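Local coordinates for UPF0131 protein ykqA (Bacillus subtilis, PDB 2QIK), which is a putative gamma-glutamylcyclotransferase, which would probably release 5-oxoproline from gamma-glutamyl compounds, at residues Phe151-Gly156 against Leu190-Tyr195; Ile128-Tyr133 against Leu230-Leu235. One frame throughout, in Å; residues are numbered along the deposited sequence. Where two conformers were deposited one is given.

Interaction 1 of 2, residues Phe151-Gly156 against Leu190-Tyr195; sequences FQDPVG and LYRIPY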
# COMPACT_ATOMS: atom_id res chain seq x y z
N PHE A 151 -5.00 -0.31 20.12
CA PHE A 151 -5.11 -1.49 19.27
C PHE A 151 -6.10 -2.46 19.94
O PHE A 151 -6.07 -3.67 19.70
CB PHE A 151 -3.78 -2.10 18.94
CG PHE A 151 -2.92 -1.19 18.14
CD1 PHE A 151 -3.04 -1.11 16.77
CD2 PHE A 151 -2.00 -0.37 18.76
CE1 PHE A 151 -2.30 -0.26 16.05
CE2 PHE A 151 -1.23 0.51 18.04
CZ PHE A 151 -1.37 0.58 16.69
N GLN A 152 -7.06 -1.91 20.70
CA GLN A 152 -8.09 -2.71 21.41
C GLN A 152 -9.49 -2.55 20.82
O GLN A 152 -10.51 -2.91 21.43
CB GLN A 152 -8.00 -2.38 22.91
CG GLN A 152 -6.75 -2.95 23.59
CD GLN A 152 -6.44 -2.38 24.99
OE1 GLN A 152 -5.37 -2.68 25.56
NE2 GLN A 152 -7.30 -1.53 25.48
N ASP A 153 -9.55 -2.00 19.61
CA ASP A 153 -10.85 -1.89 18.89
C ASP A 153 -10.66 -2.51 17.49
O ASP A 153 -10.77 -1.84 16.44
CB ASP A 153 -11.33 -0.42 18.77
CG ASP A 153 -12.75 -0.27 18.25
OD1 ASP A 153 -13.54 -1.22 18.22
OD2 ASP A 153 -13.11 0.81 17.89
N PRO A 154 -10.35 -3.80 17.45
CA PRO A 154 -10.27 -4.50 16.17
C PRO A 154 -11.65 -4.56 15.54
O PRO A 154 -12.63 -4.94 16.18
CB PRO A 154 -9.69 -5.89 16.52
CG PRO A 154 -10.17 -6.09 17.94
CD PRO A 154 -10.10 -4.73 18.56
N VAL A 155 -11.68 -4.26 14.27
CA VAL A 155 -12.84 -4.57 13.47
C VAL A 155 -12.86 -6.08 13.28
O VAL A 155 -13.94 -6.67 13.39
CB VAL A 155 -12.82 -3.82 12.12
CG1 VAL A 155 -14.11 -4.22 11.27
CG2 VAL A 155 -12.76 -2.31 12.40
N GLY A 156 -11.69 -6.70 13.14
CA GLY A 156 -11.52 -8.14 13.09
C GLY A 156 -10.92 -8.58 11.78
O GLY A 156 -10.28 -7.84 11.06
N LEU A 190 -8.02 -5.94 10.75
CA LEU A 190 -8.29 -4.53 10.58
C LEU A 190 -8.58 -3.94 11.93
O LEU A 190 -9.46 -4.40 12.67
CB LEU A 190 -9.48 -4.31 9.63
CG LEU A 190 -9.74 -2.89 9.25
CD1 LEU A 190 -8.60 -2.38 8.37
CD2 LEU A 190 -11.06 -2.72 8.56
N TYR A 191 -7.82 -2.91 12.32
CA TYR A 191 -8.01 -2.18 13.54
C TYR A 191 -8.60 -0.79 13.27
O TYR A 191 -8.26 -0.15 12.27
CB TYR A 191 -6.70 -1.92 14.24
CG TYR A 191 -5.89 -3.10 14.73
CD1 TYR A 191 -6.11 -3.66 15.97
CD2 TYR A 191 -4.85 -3.56 13.99
CE1 TYR A 191 -5.35 -4.67 16.44
CE2 TYR A 191 -4.04 -4.62 14.45
CZ TYR A 191 -4.28 -5.14 15.69
OH TYR A 191 -3.48 -6.15 16.19
N ARG A 192 -9.49 -0.31 14.13
CA ARG A 192 -9.90 1.11 14.13
C ARG A 192 -9.01 1.82 15.17
O ARG A 192 -9.06 1.48 16.36
CB ARG A 192 -11.35 1.22 14.56
CG ARG A 192 -11.90 2.63 14.53
CD ARG A 192 -13.30 2.73 14.98
NE ARG A 192 -14.13 2.05 14.07
CZ ARG A 192 -14.65 0.82 14.20
NH1 ARG A 192 -14.46 0.12 15.32
NH2 ARG A 192 -15.37 0.30 13.22
N ILE A 193 -8.18 2.74 14.70
CA ILE A 193 -7.23 3.43 15.57
C ILE A 193 -7.40 4.95 15.47
O ILE A 193 -7.81 5.46 14.41
CB ILE A 193 -5.79 3.02 15.27
CG1 ILE A 193 -5.29 3.59 13.92
CG2 ILE A 193 -5.57 1.52 15.31
CD1 ILE A 193 -3.83 3.23 13.62
N PRO A 194 -7.05 5.69 16.51
CA PRO A 194 -7.02 7.12 16.38
C PRO A 194 -5.82 7.55 15.52
O PRO A 194 -4.79 6.91 15.51
CB PRO A 194 -6.91 7.63 17.84
CG PRO A 194 -7.26 6.42 18.69
CD PRO A 194 -6.74 5.25 17.87
N TYR A 195 -5.98 8.71 14.90
CA TYR A 195 -4.88 9.39 14.22
C TYR A 195 -3.60 9.44 15.11
O TYR A 195 -2.49 9.36 14.61
CB TYR A 195 -5.31 10.77 13.82
CG TYR A 195 -4.25 11.50 13.03
CD1 TYR A 195 -3.92 11.14 11.75
CD2 TYR A 195 -3.59 12.61 13.57
CE1 TYR A 195 -2.94 11.79 11.04
CE2 TYR A 195 -2.62 13.27 12.86
CZ TYR A 195 -2.32 12.87 11.59
OH TYR A 195 -1.34 13.58 10.90
O HOH W 1 -7.88 -0.66 17.67
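Phe151 turns the edge of its ring onto a face of Tyr191: CD1 sits over the centre of the tyrosine ring, the planes meet at 85° and the centroids are 5.3 Å apart. Phe151 CE1 also reaches Ile193 CG2, at 3.8 Å. With Phe142 stacked on Phe151, Leu201 of helix 198-204 against Phe151 and Ile193, and the Tyr191 hydroxyl hydrogen-bonded to Cys136 O, this is the densely packed, buried part. The other flank, partly exposed, is polar. Arg192 extends with CG anti to its backbone N (chi1 -177°) and bends at chi3, and NH1 gives Asp153 OD2 a salt bridge of 3.0 Å. The carboxylate lies at the guanidinium edge, yet OD2 is met from above the carboxylate plane. Val155 CG2 lies over a guanidinium face, 3.8 Å from Arg192 NH2, while Arg192 NE is hydrogen-bonded to Tyr129 OH. An alanine in place of Arg192 would probably leave the Asp153 carboxylate without its charged mate, the Tyr129 hydroxyl without its NE partner and one side of Val155 CG2 less covered. One water joins Asp153 N to Arg192 O, beside the direct bond from Arg192 N to Asp153 O. Further along, Leu190 O accepts from both Val155 N (2.7 Å) and Gly156 N (3.2 Å). Two consecutive residues thus face one on the antiparallel neighbour, the signature of a classic beta bulge at the start of edge strand 154-161.

Interaction 2 of 2, residues Ile128-Tyr133 against Leu230-Leu235; sequences IYYFAY and LTFLVL
Leu230, Tyr133 and Tyr130 bury the most surface here, Leu230 first. Its backbone is gripped at both N and O by the residues on either side of Tyr130: Leu230 N gives a bond to Tyr129 O, and Leu230 O takes a nearly straight one (174°) from Phe131 N at 2.8 Å. The leucine side chain lies obliquely against Ile128, Leu230 CD2 to Ile128 CG2 at 4.1 Å. Tyr130 brings CD1 to within 3.4 Å of Leu230 O, and its CE1 meets the edge of the Phe232 ring in plane, 3.7 Å from Phe232 CE1; the two side chains cross at about a right angle. Strand 128-132 and the 230-234 part of strand 224-234 run in roughly the same direction, 38° apart, and share a single bridge, Tyr130 with Leu230. This bridge joins an edge strand of the antiparallel sheet containing 185-193 to the two-stranded sheet 212-221/224-234; Leu230-Leu235 falls within the second of the chain's two AIG2-clan regions. Beyond it, side chains take over the bonding. Tyr133 has CG between its backbone N and carbonyl carbon (chi1 58°), and its hydroxyl donates to Phe232 O at 2.7 Å. Thr231 OG1 lies at the edge of the Tyr133 ring and donates to Phe131 O at 2.9 Å. Met179 of strand 174-180 packs on Phe131 and Tyr133, while Tyr133 N is hydrogen-bonded to a citrate.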
# COMPACT_ATOMS: atom_id res chain seq x y z
N ILE A 128 -8.40 6.05 11.73
CA ILE A 128 -7.69 5.35 10.70
C ILE A 128 -8.14 3.86 10.77
O ILE A 128 -8.14 3.33 11.89
CB ILE A 128 -6.20 5.45 11.02
CG1 ILE A 128 -5.70 6.91 10.94
CG2 ILE A 128 -5.36 4.56 10.11
CD1 ILE A 128 -5.82 7.57 9.55
N TYR A 129 -8.43 3.22 9.63
CA TYR A 129 -8.64 1.78 9.59
C TYR A 129 -7.30 1.22 9.10
O TYR A 129 -6.87 1.44 7.97
CB TYR A 129 -9.79 1.47 8.65
CG TYR A 129 -11.08 1.84 9.33
CD1 TYR A 129 -11.64 0.98 10.28
CD2 TYR A 129 -11.70 3.05 9.12
CE1 TYR A 129 -12.80 1.32 10.96
CE2 TYR A 129 -12.81 3.41 9.82
CZ TYR A 129 -13.38 2.57 10.71
OH TYR A 129 -14.51 2.94 11.40
N TYR A 130 -6.62 0.51 9.99
CA TYR A 130 -5.27 0.01 9.84
C TYR A 130 -5.30 -1.51 9.67
O TYR A 130 -5.77 -2.24 10.54
CB TYR A 130 -4.40 0.39 11.03
CG TYR A 130 -3.05 -0.31 11.06
CD1 TYR A 130 -2.22 -0.27 9.98
CD2 TYR A 130 -2.68 -1.04 12.15
CE1 TYR A 130 -1.06 -1.01 9.95
CE2 TYR A 130 -1.48 -1.77 12.17
CZ TYR A 130 -0.69 -1.74 11.04
OH TYR A 130 0.46 -2.50 11.01
N PHE A 131 -4.78 -1.97 8.51
CA PHE A 131 -4.76 -3.41 8.16
C PHE A 131 -3.37 -4.01 8.44
O PHE A 131 -2.38 -3.59 7.80
CB PHE A 131 -5.13 -3.57 6.71
CG PHE A 131 -5.22 -4.97 6.24
CD1 PHE A 131 -6.25 -5.83 6.60
CD2 PHE A 131 -4.27 -5.49 5.38
CE1 PHE A 131 -6.30 -7.16 6.15
CE2 PHE A 131 -4.34 -6.85 5.01
CZ PHE A 131 -5.34 -7.62 5.35
N ALA A 132 -3.33 -4.92 9.39
CA ALA A 132 -2.12 -5.59 9.77
C ALA A 132 -2.16 -7.03 9.29
O ALA A 132 -3.15 -7.74 9.54
CB ALA A 132 -2.03 -5.61 11.35
N TYR A 133 -1.07 -7.50 8.72
CA TYR A 133 -0.98 -8.84 8.14
C TYR A 133 0.18 -9.65 8.70
O TYR A 133 0.36 -10.80 8.31
CB TYR A 133 -0.90 -8.74 6.62
CG TYR A 133 0.27 -7.90 6.13
CD1 TYR A 133 0.10 -6.58 5.83
CD2 TYR A 133 1.54 -8.41 6.08
CE1 TYR A 133 1.19 -5.76 5.45
CE2 TYR A 133 2.60 -7.65 5.70
CZ TYR A 133 2.44 -6.31 5.41
OH TYR A 133 3.55 -5.63 5.04
N LEU A 230 -5.23 1.88 5.72
CA LEU A 230 -3.77 1.99 5.75
C LEU A 230 -3.14 0.65 5.99
O LEU A 230 -3.57 -0.14 6.84
CB LEU A 230 -3.39 2.86 6.92
CG LEU A 230 -1.89 2.99 7.28
CD1 LEU A 230 -1.17 3.71 6.13
CD2 LEU A 230 -1.69 3.70 8.51
N THR A 231 -2.08 0.36 5.23
CA THR A 231 -1.17 -0.74 5.51
C THR A 231 0.24 -0.29 5.19
O THR A 231 0.44 0.87 4.86
CB THR A 231 -1.68 -2.00 4.75
OG1 THR A 231 -1.03 -3.15 5.30
CG2 THR A 231 -1.38 -1.97 3.30
N PHE A 232 1.22 -1.18 5.37
CA PHE A 232 2.59 -0.85 5.09
C PHE A 232 3.16 -1.93 4.22
O PHE A 232 2.89 -3.12 4.43
CB PHE A 232 3.42 -0.69 6.39
CG PHE A 232 3.00 0.46 7.20
CD1 PHE A 232 2.01 0.34 8.14
CD2 PHE A 232 3.56 1.72 7.00
CE1 PHE A 232 1.58 1.41 8.86
CE2 PHE A 232 3.16 2.80 7.72
CZ PHE A 232 2.15 2.65 8.65
N LEU A 233 3.92 -1.51 3.19
CA LEU A 233 4.49 -2.49 2.18
C LEU A 233 5.99 -2.26 2.04
O LEU A 233 6.46 -1.13 2.17
CB LEU A 233 3.81 -2.33 0.81
CG LEU A 233 2.30 -2.53 0.83
CD1 LEU A 233 1.72 -2.13 -0.52
CD2 LEU A 233 1.92 -3.93 1.26
N VAL A 234 6.73 -3.36 1.84
CA VAL A 234 8.16 -3.29 1.72
C VAL A 234 8.58 -2.53 0.49
O VAL A 234 8.05 -2.71 -0.60
CB VAL A 234 8.75 -4.72 1.70
CG1 VAL A 234 10.22 -4.74 1.37
CG2 VAL A 234 8.53 -5.40 3.01
N LEU A 235 9.60 -1.68 0.64
CA LEU A 235 10.16 -0.92 -0.46
C LEU A 235 11.20 -1.64 -1.28
O LEU A 235 11.15 -1.59 -2.51
CB LEU A 235 10.68 0.44 0.07
CG LEU A 235 9.57 1.40 0.34
CD1 LEU A 235 10.02 2.53 1.28
CD2 LEU A 235 9.05 1.99 -0.96

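Overall arrangement
Interactions 1 and 2 meet through neighbouring strands 185-193 and 128-132, with centres about 12 Å apart. Probable backbone hydrogen bonds join them: Tyr191 N to Tyr130 O and Ile193 O to Ile128 N, each 2.8 Å. Packing adds Tyr191 CE2 against Ala132 CB at 3.8 Å. Along the chain, interaction 1 is nested inside the loop closed by interaction 2. The first lies farther out, about 18 Å from the chain centre to its own centre, against about 7 Å for the second. Both are away from the substrate-binding residues inferred at Tyr8-Leu11; the citrate near Tyr133 in interaction 2 probably came from the crystallisation liquor.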